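Local structure of enoyl-CoA hydratase/isomerase (Pseudomonas aeruginosa, 3LAO) at residues A132-R137 with T188-P193; V109-G114 with E195-A200; G114-A119 with T136-L141; V155-A160 with L182-L187; D95-V100 with G120-L125. The protein probably catalyses the hydration of a steroid enoyl-CoA thioester, working as a homotrimer of the enoyl-CoA hydratase/isomerase family. All coordinates share one frame; numbering follows the deposited sequence.

Contact 1 (A132-R137 with T188-P193)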
# COMPACT_ATOMS: atom_id res chain seq x y z
N ALA B 132 -3.93 10.44 18.00
CA ALA B 132 -3.48 11.81 18.14
C ALA B 132 -4.60 12.75 18.60
O ALA B 132 -5.77 12.60 18.24
CB ALA B 132 -2.90 12.32 16.81
N ALA B 133 -4.20 13.73 19.41
CA ALA B 133 -5.06 14.83 19.83
C ALA B 133 -5.35 15.70 18.63
O ALA B 133 -4.45 15.97 17.83
CB ALA B 133 -4.35 15.66 20.91
N ARG B 134 -6.61 16.10 18.46
CA ARG B 134 -6.97 17.10 17.48
C ARG B 134 -6.04 18.30 17.62
O ARG B 134 -5.76 18.74 18.75
CB ARG B 134 -8.40 17.54 17.70
CG ARG B 134 -8.90 18.61 16.78
CD ARG B 134 -10.40 18.42 16.56
NE ARG B 134 -10.66 17.32 15.64
CZ ARG B 134 -11.32 16.20 15.94
NH1 ARG B 134 -11.80 16.01 17.17
NH2 ARG B 134 -11.50 15.27 15.01
N GLY B 135 -5.52 18.80 16.51
CA GLY B 135 -4.62 19.94 16.60
C GLY B 135 -3.15 19.60 16.80
O GLY B 135 -2.31 20.49 16.91
N THR B 136 -2.82 18.32 16.84
CA THR B 136 -1.43 17.94 16.88
C THR B 136 -0.82 18.34 15.54
O THR B 136 -1.48 18.27 14.51
CB THR B 136 -1.30 16.43 17.09
OG1 THR B 136 -1.86 16.08 18.37
CG2 THR B 136 0.16 15.99 16.98
N ARG B 137 0.44 18.74 15.55
CA ARG B 137 1.08 19.26 14.35
C ARG B 137 2.23 18.38 13.97
O ARG B 137 3.02 18.02 14.79
CB ARG B 137 1.66 20.65 14.61
CG ARG B 137 0.66 21.75 14.93
CD ARG B 137 1.43 22.89 15.65
NE ARG B 137 2.09 23.85 14.75
CZ ARG B 137 3.19 24.57 15.05
NH1 ARG B 137 3.81 24.43 16.22
NH2 ARG B 137 3.68 25.43 14.15
N THR B 188 -4.72 6.07 13.63
CA THR B 188 -5.83 5.16 13.69
C THR B 188 -7.03 6.01 13.99
O THR B 188 -8.12 5.78 13.47
CB THR B 188 -5.64 4.13 14.83
OG1 THR B 188 -4.29 3.64 14.83
CG2 THR B 188 -6.62 2.97 14.70
N GLU B 189 -6.83 7.01 14.85
CA GLU B 189 -7.94 7.81 15.33
C GLU B 189 -7.52 9.21 15.79
O GLU B 189 -6.43 9.40 16.34
CB GLU B 189 -8.64 7.09 16.49
CG GLU B 189 -10.03 7.65 16.79
CD GLU B 189 -10.76 6.85 17.87
OE1 GLU B 189 -10.59 5.62 17.92
OE2 GLU B 189 -11.51 7.45 18.68
N VAL B 190 -8.40 10.19 15.57
CA VAL B 190 -8.18 11.52 16.11
C VAL B 190 -9.16 11.81 17.21
O VAL B 190 -10.36 11.56 17.04
CB VAL B 190 -8.33 12.57 15.06
CG1 VAL B 190 -8.33 13.89 15.73
CG2 VAL B 190 -7.18 12.47 14.06
N VAL B 191 -8.67 12.31 18.36
CA VAL B 191 -9.54 12.55 19.53
C VAL B 191 -9.35 13.92 20.17
O VAL B 191 -8.36 14.61 19.88
CB VAL B 191 -9.39 11.46 20.63
CG1 VAL B 191 -9.74 10.10 20.08
CG2 VAL B 191 -7.98 11.46 21.23
N GLU B 192 -10.30 14.30 21.02
CA GLU B 192 -10.25 15.60 21.73
C GLU B 192 -9.00 15.71 22.59
O GLU B 192 -8.57 14.72 23.19
CB GLU B 192 -11.50 15.79 22.59
CG GLU B 192 -12.80 16.06 21.79
CD GLU B 192 -12.60 17.04 20.63
OE1 GLU B 192 -12.35 18.24 20.90
OE2 GLU B 192 -12.70 16.61 19.45
N PRO B 193 -8.41 16.92 22.64
CA PRO B 193 -7.11 17.09 23.32
C PRO B 193 -7.26 16.64 24.77
O PRO B 193 -8.28 16.97 25.38
CB PRO B 193 -6.85 18.61 23.25
CG PRO B 193 -7.76 19.13 22.21
CD PRO B 193 -8.97 18.21 22.18
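Ala132 and Ala133 run beside Val190 and Val191 as parallel strand neighbours, and three backbone hydrogen bonds define the register. Ala132 N donates to Glu189 O at 3.2 Å, and Val191 N returns to Ala132 O at 2.9 Å, so Ala132 bonds to the residues flanking Val190, as parallel pairing requires. The ladder ends with Arg134 N on Val191 O at 2.7 Å. All three have N-H...O angles of 165 to 167°. Alpha hydrogens of Val190 and Ala133 add CA-H...O contacts to Ala132 O and Val191 O.

One salt bridge lies just past the strand ends. It joins Arg134 NH1 to Glu192 OE2 at 2.5 Å, a length too short to be taken as exact; the carboxylate sits at the guanidinium edge with the two planes 22° apart, yet the N-H is poorly aimed and the bond counts as weak. The arginine chain, bent at chi2 and chi3, brings the guanidinium over Val190 and beside Glu192.

Nonpolar carbon also packs here: Val190 CG1 lies over one guanidinium face, 3.5 Å from Arg134 NH2. On the face carrying Ala133 and Val191, Ala133 CB rests 3.9 Å from Pro193 CA, and Glu196 of helix 196-209 packs against both residues.

Beyond the ladder the chain folds back in a type II turn from Ala133 to Thr136, where Ala133 O takes both Thr136 N and Thr136 OG1, the latter at 2.6 Å. The arrangement is the parallel edge of the main sheet of a crotonase fold, strand 189-191 being outermost within the chain.

Contact 2 (V109-G114 with E195-A200)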
# COMPACT_ATOMS: atom_id res chain seq x y z
N VAL B 109 1.30 0.54 20.76
CA VAL B 109 0.27 1.51 20.52
C VAL B 109 0.91 2.83 20.92
O VAL B 109 1.65 2.89 21.90
CB VAL B 109 -0.94 1.26 21.42
CG1 VAL B 109 -1.85 2.51 21.46
CG2 VAL B 109 -1.70 0.03 20.97
N VAL B 110 0.63 3.89 20.17
CA VAL B 110 1.23 5.15 20.50
C VAL B 110 0.20 6.28 20.57
O VAL B 110 -0.71 6.38 19.72
CB VAL B 110 2.37 5.52 19.52
CG1 VAL B 110 1.80 5.80 18.07
CG2 VAL B 110 3.09 6.72 20.06
N ALA B 111 0.35 7.11 21.60
CA ALA B 111 -0.47 8.33 21.76
C ALA B 111 0.37 9.60 21.56
O ALA B 111 1.40 9.76 22.22
CB ALA B 111 -1.10 8.34 23.17
N VAL B 112 -0.08 10.51 20.70
CA VAL B 112 0.66 11.75 20.42
C VAL B 112 -0.19 13.03 20.52
O VAL B 112 -1.35 13.06 20.11
CB VAL B 112 1.20 11.79 18.99
CG1 VAL B 112 2.08 10.58 18.69
CG2 VAL B 112 0.07 11.84 18.09
N GLN B 113 0.45 14.09 20.98
CA GLN B 113 -0.20 15.38 21.18
C GLN B 113 0.74 16.54 20.90
O GLN B 113 1.98 16.44 21.08
CB GLN B 113 -0.67 15.52 22.62
CG GLN B 113 0.43 15.95 23.61
CD GLN B 113 1.30 14.79 24.10
OE1 GLN B 113 1.70 13.91 23.31
NE2 GLN B 113 1.62 14.80 25.40
N GLY B 114 0.15 17.66 20.50
CA GLY B 114 0.87 18.90 20.31
C GLY B 114 1.79 18.95 19.10
O GLY B 114 1.35 19.25 18.00
N GLU B 195 -7.45 13.40 25.59
CA GLU B 195 -8.07 12.08 25.55
C GLU B 195 -7.20 11.06 24.82
O GLU B 195 -7.59 9.90 24.70
CB GLU B 195 -9.44 12.14 24.87
CG GLU B 195 -10.56 12.56 25.79
CD GLU B 195 -10.46 11.84 27.14
OE1 GLU B 195 -10.20 12.54 28.15
OE2 GLU B 195 -10.62 10.59 27.19
N GLU B 196 -6.04 11.47 24.34
CA GLU B 196 -5.31 10.57 23.47
C GLU B 196 -4.75 9.37 24.25
O GLU B 196 -4.71 8.25 23.73
CB GLU B 196 -4.26 11.29 22.61
CG GLU B 196 -3.08 11.89 23.38
CD GLU B 196 -3.42 13.18 24.17
OE1 GLU B 196 -4.53 13.77 24.00
OE2 GLU B 196 -2.55 13.61 24.98
N LEU B 197 -4.34 9.56 25.49
CA LEU B 197 -3.74 8.44 26.19
C LEU B 197 -4.83 7.51 26.68
O LEU B 197 -4.67 6.29 26.59
CB LEU B 197 -2.86 8.89 27.35
CG LEU B 197 -2.22 7.74 28.14
CD1 LEU B 197 -1.36 6.76 27.30
CD2 LEU B 197 -1.42 8.34 29.27
N ALA B 198 -5.96 8.05 27.14
CA ALA B 198 -7.05 7.19 27.59
C ALA B 198 -7.51 6.29 26.45
O ALA B 198 -7.85 5.11 26.65
CB ALA B 198 -8.20 7.99 28.08
N ARG B 199 -7.50 6.86 25.26
CA ARG B 199 -7.96 6.15 24.07
C ARG B 199 -6.94 5.12 23.63
O ARG B 199 -7.29 3.97 23.37
CB ARG B 199 -8.22 7.14 22.96
CG ARG B 199 -8.95 6.52 21.83
CD ARG B 199 -10.22 5.85 22.34
NE ARG B 199 -10.73 4.95 21.32
CZ ARG B 199 -11.95 4.43 21.31
NH1 ARG B 199 -12.81 4.74 22.28
NH2 ARG B 199 -12.32 3.60 20.33
N ALA B 200 -5.68 5.51 23.56
CA ALA B 200 -4.60 4.56 23.30
C ALA B 200 -4.65 3.36 24.25
O ALA B 200 -4.51 2.21 23.83
CB ALA B 200 -3.21 5.26 23.35
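Glu196 reaches Ala111 and Gln113 through two torsions: chi1 of 68° sets CG between its backbone N and carbonyl carbon, and chi2 of -74° turns CD aside. CG thereby lies 4.1 Å from Ala111 CB and 3.9 Å from Val112 O, while the carboxylate swings to the next side chain on the same strand face. There Glu196 OE2 stands 3.6 Å from Gln113 CB, so the meeting is with the aliphatic base of the glutamine, and the two side chains cross at about a right angle. The Gln113 amide works in another direction, NE2 bonding to the carbonyl oxygens of Ala64 and Gly66; Glu196 OE1 receives a weak bond from Gly194 N.

Helix 196-209 is here laid over the main sheet of the crotonase fold, and the short axes of strand 109-112 and helix 196-200 approach to 7.6 Å while running nearly antiparallel, at 168°. Such closeness matches the small residues in between. Ala111 CB touches Ala200 CB at 3.7 Å and lies equally near Glu196 O, one helical turn earlier. Leu197 contributes a looser flank through CD1 and reaches Val61 and Phe63 of strand 59-64. At the far end Val109 CG1, anti to its backbone N, meets Ala200 CB at 3.6 Å and approaches Ala200 O as closely.

Contact 3 (G114-A119 with T136-L141)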
# COMPACT_ATOMS: atom_id res chain seq x y z
N GLY B 114 0.15 17.66 20.50
CA GLY B 114 0.87 18.90 20.31
C GLY B 114 1.79 18.95 19.10
O GLY B 114 1.35 19.25 18.00
N THR B 115 3.07 18.69 19.35
CA THR B 115 4.12 18.85 18.38
C THR B 115 4.75 17.50 18.07
O THR B 115 5.02 16.72 18.97
CB THR B 115 5.21 19.79 18.91
OG1 THR B 115 4.95 21.12 18.45
CG2 THR B 115 6.56 19.38 18.44
N CYS B 116 4.97 17.22 16.79
CA CYS B 116 5.46 15.92 16.36
C CYS B 116 6.43 16.05 15.19
O CYS B 116 6.10 15.70 14.06
CB CYS B 116 4.30 15.01 15.98
SG CYS B 116 4.70 13.25 15.93
N TRP B 117 7.62 16.57 15.47
CA TRP B 117 8.56 16.93 14.41
C TRP B 117 9.36 15.72 13.95
O TRP B 117 9.69 14.84 14.74
CB TRP B 117 9.52 18.02 14.90
CG TRP B 117 8.85 19.35 15.11
CD1 TRP B 117 9.29 20.37 15.90
CD2 TRP B 117 7.63 19.80 14.51
NE1 TRP B 117 8.42 21.43 15.83
CE2 TRP B 117 7.39 21.11 14.98
CE3 TRP B 117 6.72 19.23 13.62
CZ2 TRP B 117 6.28 21.85 14.60
CZ3 TRP B 117 5.61 19.97 13.24
CH2 TRP B 117 5.40 21.26 13.73
N THR B 118 9.66 15.67 12.65
CA THR B 118 10.72 14.83 12.14
C THR B 118 10.65 13.43 12.74
O THR B 118 9.96 12.55 12.22
CB THR B 118 12.11 15.43 12.43
OG1 THR B 118 11.96 16.78 12.90
CG2 THR B 118 12.97 15.43 11.17
N ALA B 119 11.38 13.22 13.83
CA ALA B 119 11.66 11.87 14.32
C ALA B 119 10.43 11.25 14.96
O ALA B 119 10.37 10.04 15.16
CB ALA B 119 12.82 11.90 15.31
N THR B 136 -2.82 18.32 16.84
CA THR B 136 -1.43 17.94 16.88
C THR B 136 -0.82 18.34 15.54
O THR B 136 -1.48 18.27 14.51
CB THR B 136 -1.30 16.43 17.09
OG1 THR B 136 -1.86 16.08 18.37
CG2 THR B 136 0.16 15.99 16.98
N ARG B 137 0.44 18.74 15.55
CA ARG B 137 1.08 19.26 14.35
C ARG B 137 2.23 18.38 13.97
O ARG B 137 3.02 18.02 14.79
CB ARG B 137 1.66 20.65 14.61
CG ARG B 137 0.66 21.75 14.93
CD ARG B 137 1.43 22.89 15.65
NE ARG B 137 2.09 23.85 14.75
CZ ARG B 137 3.19 24.57 15.05
NH1 ARG B 137 3.81 24.43 16.22
NH2 ARG B 137 3.68 25.43 14.15
N PHE B 138 2.39 18.14 12.68
CA PHE B 138 3.39 17.24 12.20
C PHE B 138 4.15 17.97 11.14
O PHE B 138 3.55 18.70 10.31
CB PHE B 138 2.70 16.04 11.53
CG PHE B 138 1.87 15.20 12.47
CD1 PHE B 138 0.51 15.42 12.61
CD2 PHE B 138 2.47 14.17 13.21
CE1 PHE B 138 -0.26 14.62 13.50
CE2 PHE B 138 1.70 13.34 14.12
CZ PHE B 138 0.35 13.56 14.25
N ALA B 139 5.44 17.73 11.08
CA ALA B 139 6.13 18.13 9.86
C ALA B 139 7.44 17.42 9.71
O ALA B 139 8.08 17.06 10.69
CB ALA B 139 6.30 19.71 9.82
N HIS B 140 7.82 17.19 8.47
CA HIS B 140 9.12 16.67 8.11
C HIS B 140 10.12 17.78 7.78
O HIS B 140 10.49 17.98 6.62
CB HIS B 140 8.98 15.75 6.92
CG HIS B 140 9.27 14.33 7.24
ND1 HIS B 140 8.29 13.41 7.53
CD2 HIS B 140 10.45 13.68 7.36
CE1 HIS B 140 8.85 12.25 7.79
NE2 HIS B 140 10.16 12.38 7.71
N LEU B 141 10.55 18.49 8.81
CA LEU B 141 11.36 19.69 8.65
C LEU B 141 12.79 19.44 8.17
O LEU B 141 13.49 20.37 7.81
CB LEU B 141 11.40 20.46 9.97
CG LEU B 141 10.06 20.79 10.60
CD1 LEU B 141 10.25 21.35 11.99
CD2 LEU B 141 9.28 21.77 9.75
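Thr115, Cys116 and Trp117 pair in parallel with Arg137, Phe138 and Ala139, the short strand axes 4.9 Å apart and inclined by only 8°, in a ladder where Arg137 N donates to Gly114 O at 2.7 Å, Cys116 N bonds weakly to Arg137 O, and Thr118 N closes on Ala139 O at 2.9 Å and 171°.

Trp117 dominates the face it shares with Thr115, Arg137 and Ala139. Its six-membered ring presents an edge to the neighbouring backbone, with CZ3 3.1 Å from Ala139 N and Phe138 C in the ring plane. Leu141 CD1 sits over the five-membered ring, 3.9 Å from its centroid, in a CH-pi contact; Thr115 CG2 lies over the opposite face, toward the rim. The guanidinium of Arg137 does not stack on the indole: the planes are 71° apart, and Trp117 CZ2 stands 3.9 Å above the guanidinium face. Arg137 NH2 forms a salt bridge with Glu175.

On the other face Cys116 CB touches Phe138 CD2 at 3.4 Å. SG, anti to the backbone N, makes an oblique sulfur-aromatic contact at 4.6 Å from the ring centroid.

The two faces thus differ chemically: one is a cysteine-phenylalanine pair, the ring packed on helix 119-125 and the cysteine on Phe69, the other an indole clamped between methyl groups beside an arginine whose charge is answered outside the pair.

Contact 4 (V155-A160 with L182-L187); sequences VRFPRA and LRMRLL
Phe157 and Ala160 pack on Met184, Arg185 and Leu186 in a buried helix-to-turn contact at the trimer interface. Helix 156-161 meets the chain where helix 178-183 ends in a Schellman motif: Arg185 has positive phi (70°) and two bonds back into the last turn. This turn leads to strand 189-191 of the crotonase fold.

The polar part converges on Ala160 O. Arg185 approaches it with two N-H groups, NH2 at 3.0 Å and NE at 3.1 Å, both weak by their angles. A further donor is Arg185 NH1 of the third subunit, while NH1 of this Arg185 reaches Ala160 O of the second. Arg185 also lies close to its copies in the neighbouring subunits, and their mutual repulsion is probably eased by these carbonyl acceptors.

The apolar part centres on Phe157 and Leu186. A chi1 of -157° carries Phe157 CG toward segment 182-187, and the ring meets the selenomethionine methyl, Met184 CE, at its edge, 4.2 Å from CZ. Phe176 of strand 175-177 touches Phe157, Met184 and Leu186 alike. Leu186 uses both methyls, CD1 3.9 Å from Phe157 CE1 and CD2 3.5 Å from Ala160 CB.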
# COMPACT_ATOMS: atom_id res chain seq x y z
N VAL B 155 9.98 4.42 4.17
CA VAL B 155 9.01 3.89 3.24
C VAL B 155 7.62 3.79 3.86
O VAL B 155 6.61 3.65 3.14
CB VAL B 155 9.40 2.50 2.85
CG1 VAL B 155 9.18 2.29 1.36
CG2 VAL B 155 10.84 2.30 3.26
N ARG B 156 7.57 3.85 5.20
CA ARG B 156 6.32 3.70 5.92
C ARG B 156 5.36 4.82 5.53
O ARG B 156 4.17 4.57 5.27
CB ARG B 156 6.55 3.65 7.43
CG ARG B 156 7.51 2.52 7.79
CD ARG B 156 7.19 1.83 9.12
NE ARG B 156 8.18 0.79 9.38
CZ ARG B 156 9.21 0.88 10.21
NH1 ARG B 156 9.41 2.00 10.94
NH2 ARG B 156 10.06 -0.15 10.31
N PHE B 157 5.88 6.04 5.45
CA PHE B 157 5.06 7.17 5.06
C PHE B 157 4.37 6.91 3.68
O PHE B 157 3.13 6.96 3.58
CB PHE B 157 5.92 8.43 5.08
CG PHE B 157 5.13 9.71 5.24
CD1 PHE B 157 3.83 9.81 4.76
CD2 PHE B 157 5.70 10.81 5.84
CE1 PHE B 157 3.12 10.97 4.87
CE2 PHE B 157 4.99 11.99 5.96
CZ PHE B 157 3.70 12.07 5.46
N PRO B 158 5.15 6.58 2.62
CA PRO B 158 4.49 6.32 1.33
C PRO B 158 3.57 5.10 1.35
O PRO B 158 2.55 5.16 0.68
CB PRO B 158 5.65 6.07 0.36
CG PRO B 158 6.87 6.69 1.03
CD PRO B 158 6.62 6.74 2.50
N ARG B 159 3.93 4.04 2.08
CA ARG B 159 3.04 2.88 2.28
C ARG B 159 1.73 3.30 2.89
O ARG B 159 0.69 2.92 2.38
CB ARG B 159 3.68 1.79 3.16
CG ARG B 159 4.93 1.18 2.56
CD ARG B 159 4.67 0.74 1.12
NE ARG B 159 5.88 0.20 0.50
CZ ARG B 159 6.37 0.62 -0.67
NH1 ARG B 159 7.47 0.06 -1.13
NH2 ARG B 159 5.76 1.58 -1.37
N ALA B 160 1.75 4.11 3.95
CA ALA B 160 0.50 4.58 4.51
C ALA B 160 -0.20 5.54 3.55
O ALA B 160 -1.35 5.29 3.16
CB ALA B 160 0.71 5.24 5.84
N LEU B 182 -4.79 11.62 9.62
CA LEU B 182 -5.81 10.58 9.56
C LEU B 182 -6.23 10.30 8.12
O LEU B 182 -6.41 9.14 7.73
CB LEU B 182 -7.03 10.99 10.36
CG LEU B 182 -8.20 9.99 10.47
CD1 LEU B 182 -7.80 8.75 11.30
CD2 LEU B 182 -9.44 10.65 11.07
N ARG B 183 -6.36 11.35 7.33
CA ARG B 183 -6.83 11.21 5.95
C ARG B 183 -5.83 10.40 5.13
O ARG B 183 -6.17 9.77 4.17
CB ARG B 183 -7.01 12.60 5.30
CG ARG B 183 -7.61 12.59 3.91
CD ARG B 183 -7.47 13.94 3.13
NE ARG B 183 -6.07 14.36 2.93
CZ ARG B 183 -5.29 13.97 1.92
NH1 ARG B 183 -5.77 13.12 1.03
NH2 ARG B 183 -4.02 14.40 1.81
N MSE B 184 -4.57 10.46 5.54
CA MSE B 184 -3.50 9.78 4.85
C MSE B 184 -3.20 8.45 5.52
O MSE B 184 -2.24 7.78 5.14
CB MSE B 184 -2.23 10.65 4.87
CG MSE B 184 -2.30 11.94 4.06
SE MSE B 184 -0.55 12.91 3.89
CE MSE B 184 -0.27 13.33 5.80
N ARG B 185 -3.99 8.08 6.54
CA ARG B 185 -3.85 6.77 7.20
C ARG B 185 -2.58 6.60 8.03
O ARG B 185 -2.02 5.50 8.13
CB ARG B 185 -3.93 5.64 6.15
CG ARG B 185 -5.34 5.53 5.60
CD ARG B 185 -5.40 4.54 4.42
NE ARG B 185 -4.09 4.02 4.02
CZ ARG B 185 -3.93 3.03 3.14
NH1 ARG B 185 -5.00 2.45 2.58
NH2 ARG B 185 -2.69 2.60 2.81
N LEU B 186 -2.10 7.68 8.62
CA LEU B 186 -0.97 7.59 9.54
C LEU B 186 -1.47 7.38 10.97
O LEU B 186 -0.75 6.92 11.83
CB LEU B 186 -0.08 8.83 9.43
CG LEU B 186 0.32 9.33 8.03
CD1 LEU B 186 1.01 10.66 8.16
CD2 LEU B 186 1.21 8.39 7.29
N LEU B 187 -2.73 7.71 11.22
CA LEU B 187 -3.28 7.62 12.57
C LEU B 187 -4.36 6.64 12.49
O LEU B 187 -4.90 6.42 11.42
CB LEU B 187 -3.95 8.94 12.96
CG LEU B 187 -2.86 9.97 13.08
CD1 LEU B 187 -3.40 11.34 13.45
CD2 LEU B 187 -1.95 9.44 14.15

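Contact 5 (D95-V100 with G120-L125)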
# COMPACT_ATOMS: atom_id res chain seq x y z
N ASP B 95 15.48 -0.97 18.66
CA ASP B 95 15.32 0.30 17.96
C ASP B 95 13.84 0.72 17.89
O ASP B 95 13.02 0.02 17.30
CB ASP B 95 15.90 0.17 16.56
CG ASP B 95 15.83 1.46 15.77
OD1 ASP B 95 15.31 2.44 16.31
OD2 ASP B 95 16.31 1.50 14.62
N PRO B 96 13.48 1.82 18.57
CA PRO B 96 12.14 2.39 18.51
C PRO B 96 11.71 2.66 17.08
O PRO B 96 10.56 2.43 16.75
CB PRO B 96 12.31 3.73 19.25
CG PRO B 96 13.36 3.40 20.27
CD PRO B 96 14.34 2.55 19.53
N TRP B 97 12.62 3.16 16.27
CA TRP B 97 12.34 3.40 14.88
C TRP B 97 12.21 2.17 13.99
O TRP B 97 11.91 2.28 12.81
CB TRP B 97 13.37 4.38 14.34
CG TRP B 97 12.96 5.76 14.84
CD1 TRP B 97 12.13 6.62 14.21
CD2 TRP B 97 13.28 6.34 16.10
NE1 TRP B 97 11.94 7.74 14.98
CE2 TRP B 97 12.64 7.59 16.15
CE3 TRP B 97 14.05 5.94 17.19
CZ2 TRP B 97 12.75 8.45 17.24
CZ3 TRP B 97 14.15 6.77 18.28
CH2 TRP B 97 13.50 8.02 18.30
N GLY B 98 12.41 1.00 14.58
CA GLY B 98 12.37 -0.26 13.86
C GLY B 98 13.23 -0.39 12.62
O GLY B 98 12.85 -1.08 11.67
N VAL B 99 14.39 0.25 12.60
CA VAL B 99 15.22 0.20 11.40
C VAL B 99 16.38 -0.77 11.56
O VAL B 99 16.76 -1.47 10.63
CB VAL B 99 15.68 1.62 11.01
CG1 VAL B 99 16.82 1.58 10.02
CG2 VAL B 99 14.50 2.41 10.43
N VAL B 100 16.90 -0.84 12.78
CA VAL B 100 18.01 -1.70 13.16
C VAL B 100 17.58 -2.96 13.94
O VAL B 100 16.83 -2.88 14.92
CB VAL B 100 18.92 -0.87 14.08
CG1 VAL B 100 19.84 -1.76 14.91
CG2 VAL B 100 19.67 0.11 13.25
N GLY B 120 9.45 12.09 15.29
CA GLY B 120 8.25 11.63 15.97
C GLY B 120 7.26 11.00 15.01
O GLY B 120 6.62 10.00 15.34
N ILE B 121 7.12 11.59 13.83
CA ILE B 121 6.37 10.97 12.75
C ILE B 121 6.80 9.52 12.54
O ILE B 121 5.98 8.61 12.61
CB ILE B 121 6.55 11.74 11.42
CG1 ILE B 121 5.97 13.15 11.55
CG2 ILE B 121 5.90 10.99 10.28
CD1 ILE B 121 6.17 14.00 10.31
N GLU B 122 8.09 9.32 12.29
CA GLU B 122 8.61 8.00 11.98
C GLU B 122 8.42 7.08 13.17
O GLU B 122 8.19 5.89 13.03
CB GLU B 122 10.09 8.07 11.60
CG GLU B 122 10.40 7.40 10.22
CD GLU B 122 10.60 5.85 10.33
OE1 GLU B 122 9.61 5.09 10.18
OE2 GLU B 122 11.76 5.39 10.54
N LEU B 123 8.49 7.66 14.36
CA LEU B 123 8.36 6.88 15.56
C LEU B 123 6.91 6.41 15.61
O LEU B 123 6.63 5.25 15.91
CB LEU B 123 8.68 7.76 16.75
CG LEU B 123 8.84 7.13 18.12
CD1 LEU B 123 9.86 6.00 18.05
CD2 LEU B 123 9.28 8.23 19.09
N MSE B 124 6.01 7.31 15.26
CA MSE B 124 4.60 6.99 15.24
C MSE B 124 4.22 5.92 14.21
O MSE B 124 3.34 5.10 14.45
CB MSE B 124 3.83 8.26 14.96
CG MSE B 124 2.37 8.11 15.17
SE MSE B 124 1.49 9.74 14.63
CE MSE B 124 1.79 9.65 12.72
N LEU B 125 4.88 5.92 13.05
CA LEU B 125 4.52 4.97 11.99
C LEU B 125 5.10 3.58 12.22
O LEU B 125 4.85 2.67 11.46
CB LEU B 125 4.98 5.46 10.63
CG LEU B 125 4.41 6.79 10.15
CD1 LEU B 125 5.19 7.29 8.92
CD2 LEU B 125 2.93 6.59 9.86
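Asp95 OD2 is gripped by two backbone N-H groups, Val99 N at 3.1 Å and Val100 N at 3.0 Å, and so fixes the loop whose Trp97 leans on Leu123 of helix 119-125. The two donors arrive differently: Val99 N comes from above the carboxylate plane, 66° out of it, whereas Val100 N meets the anti side, tilted modestly out of the plane. OD1 takes a weak bond from Trp97 N, and a type I turn from Asp95 to Gly98 closes the loop.

Across the contact the packing is apolar and centred on the indole. With CG anti to the carbonyl carbon (chi1 -77°), Trp97 carries that atom toward helix 119-125. Leu123 CD1 lies over the middle of the six-membered ring, 3.8 Å from its centroid and 14° off the normal, a CH-pi contact. The same methyl also touches Pro96 CB at 3.5 Å, in the corner that the proline and the indole form. Glu122 approaches the ring at its edge, CB 3.6 Å from Trp97 CD1. The indole nitrogen, Trp97 NE1, donates to Ala119 O.

Beyond the two segments Phe36 meets the indole edge-to-face. Arg156 forms a salt bridge with Glu122 OE1 and also takes the carbonyl oxygens of Trp97 and Gly98, although Glu122 is poorly ordered.

The chemistry implies a division of labour in this buried part of the crotonase fold: the aspartate shapes the loop from within, apolar packing of Leu123 joins it to the helix, helped by Arg156, which bonds both sides, and NE1, with its bond to a carbonyl of the helix's first residue, fixes how the indole is turned.

Contacts 2, 4 and 5 are buried, whereas contacts 1 and 3 are partly exposed and rely on parallel backbone bonding. Contacts 1 and 2 meet on the main sheet, through neighbouring strands 129-133 and 108-112, with centres about 8 Å apart; one extends the sheet by hydrogen bonds, the other covers it with small side chains. Contact 3 belongs to the smaller sheet, and shares Gly114 with contact 2 and Thr136 and Arg137 with contact 1. Contact 5, nearest the chain centre, is mainly aromatic and aliphatic; the bond from Trp97 to Ala119 ties it to contact 3. Arg156 joins contacts 4 and 5, and of the five, contact 4 has the strongest involvement of other subunits.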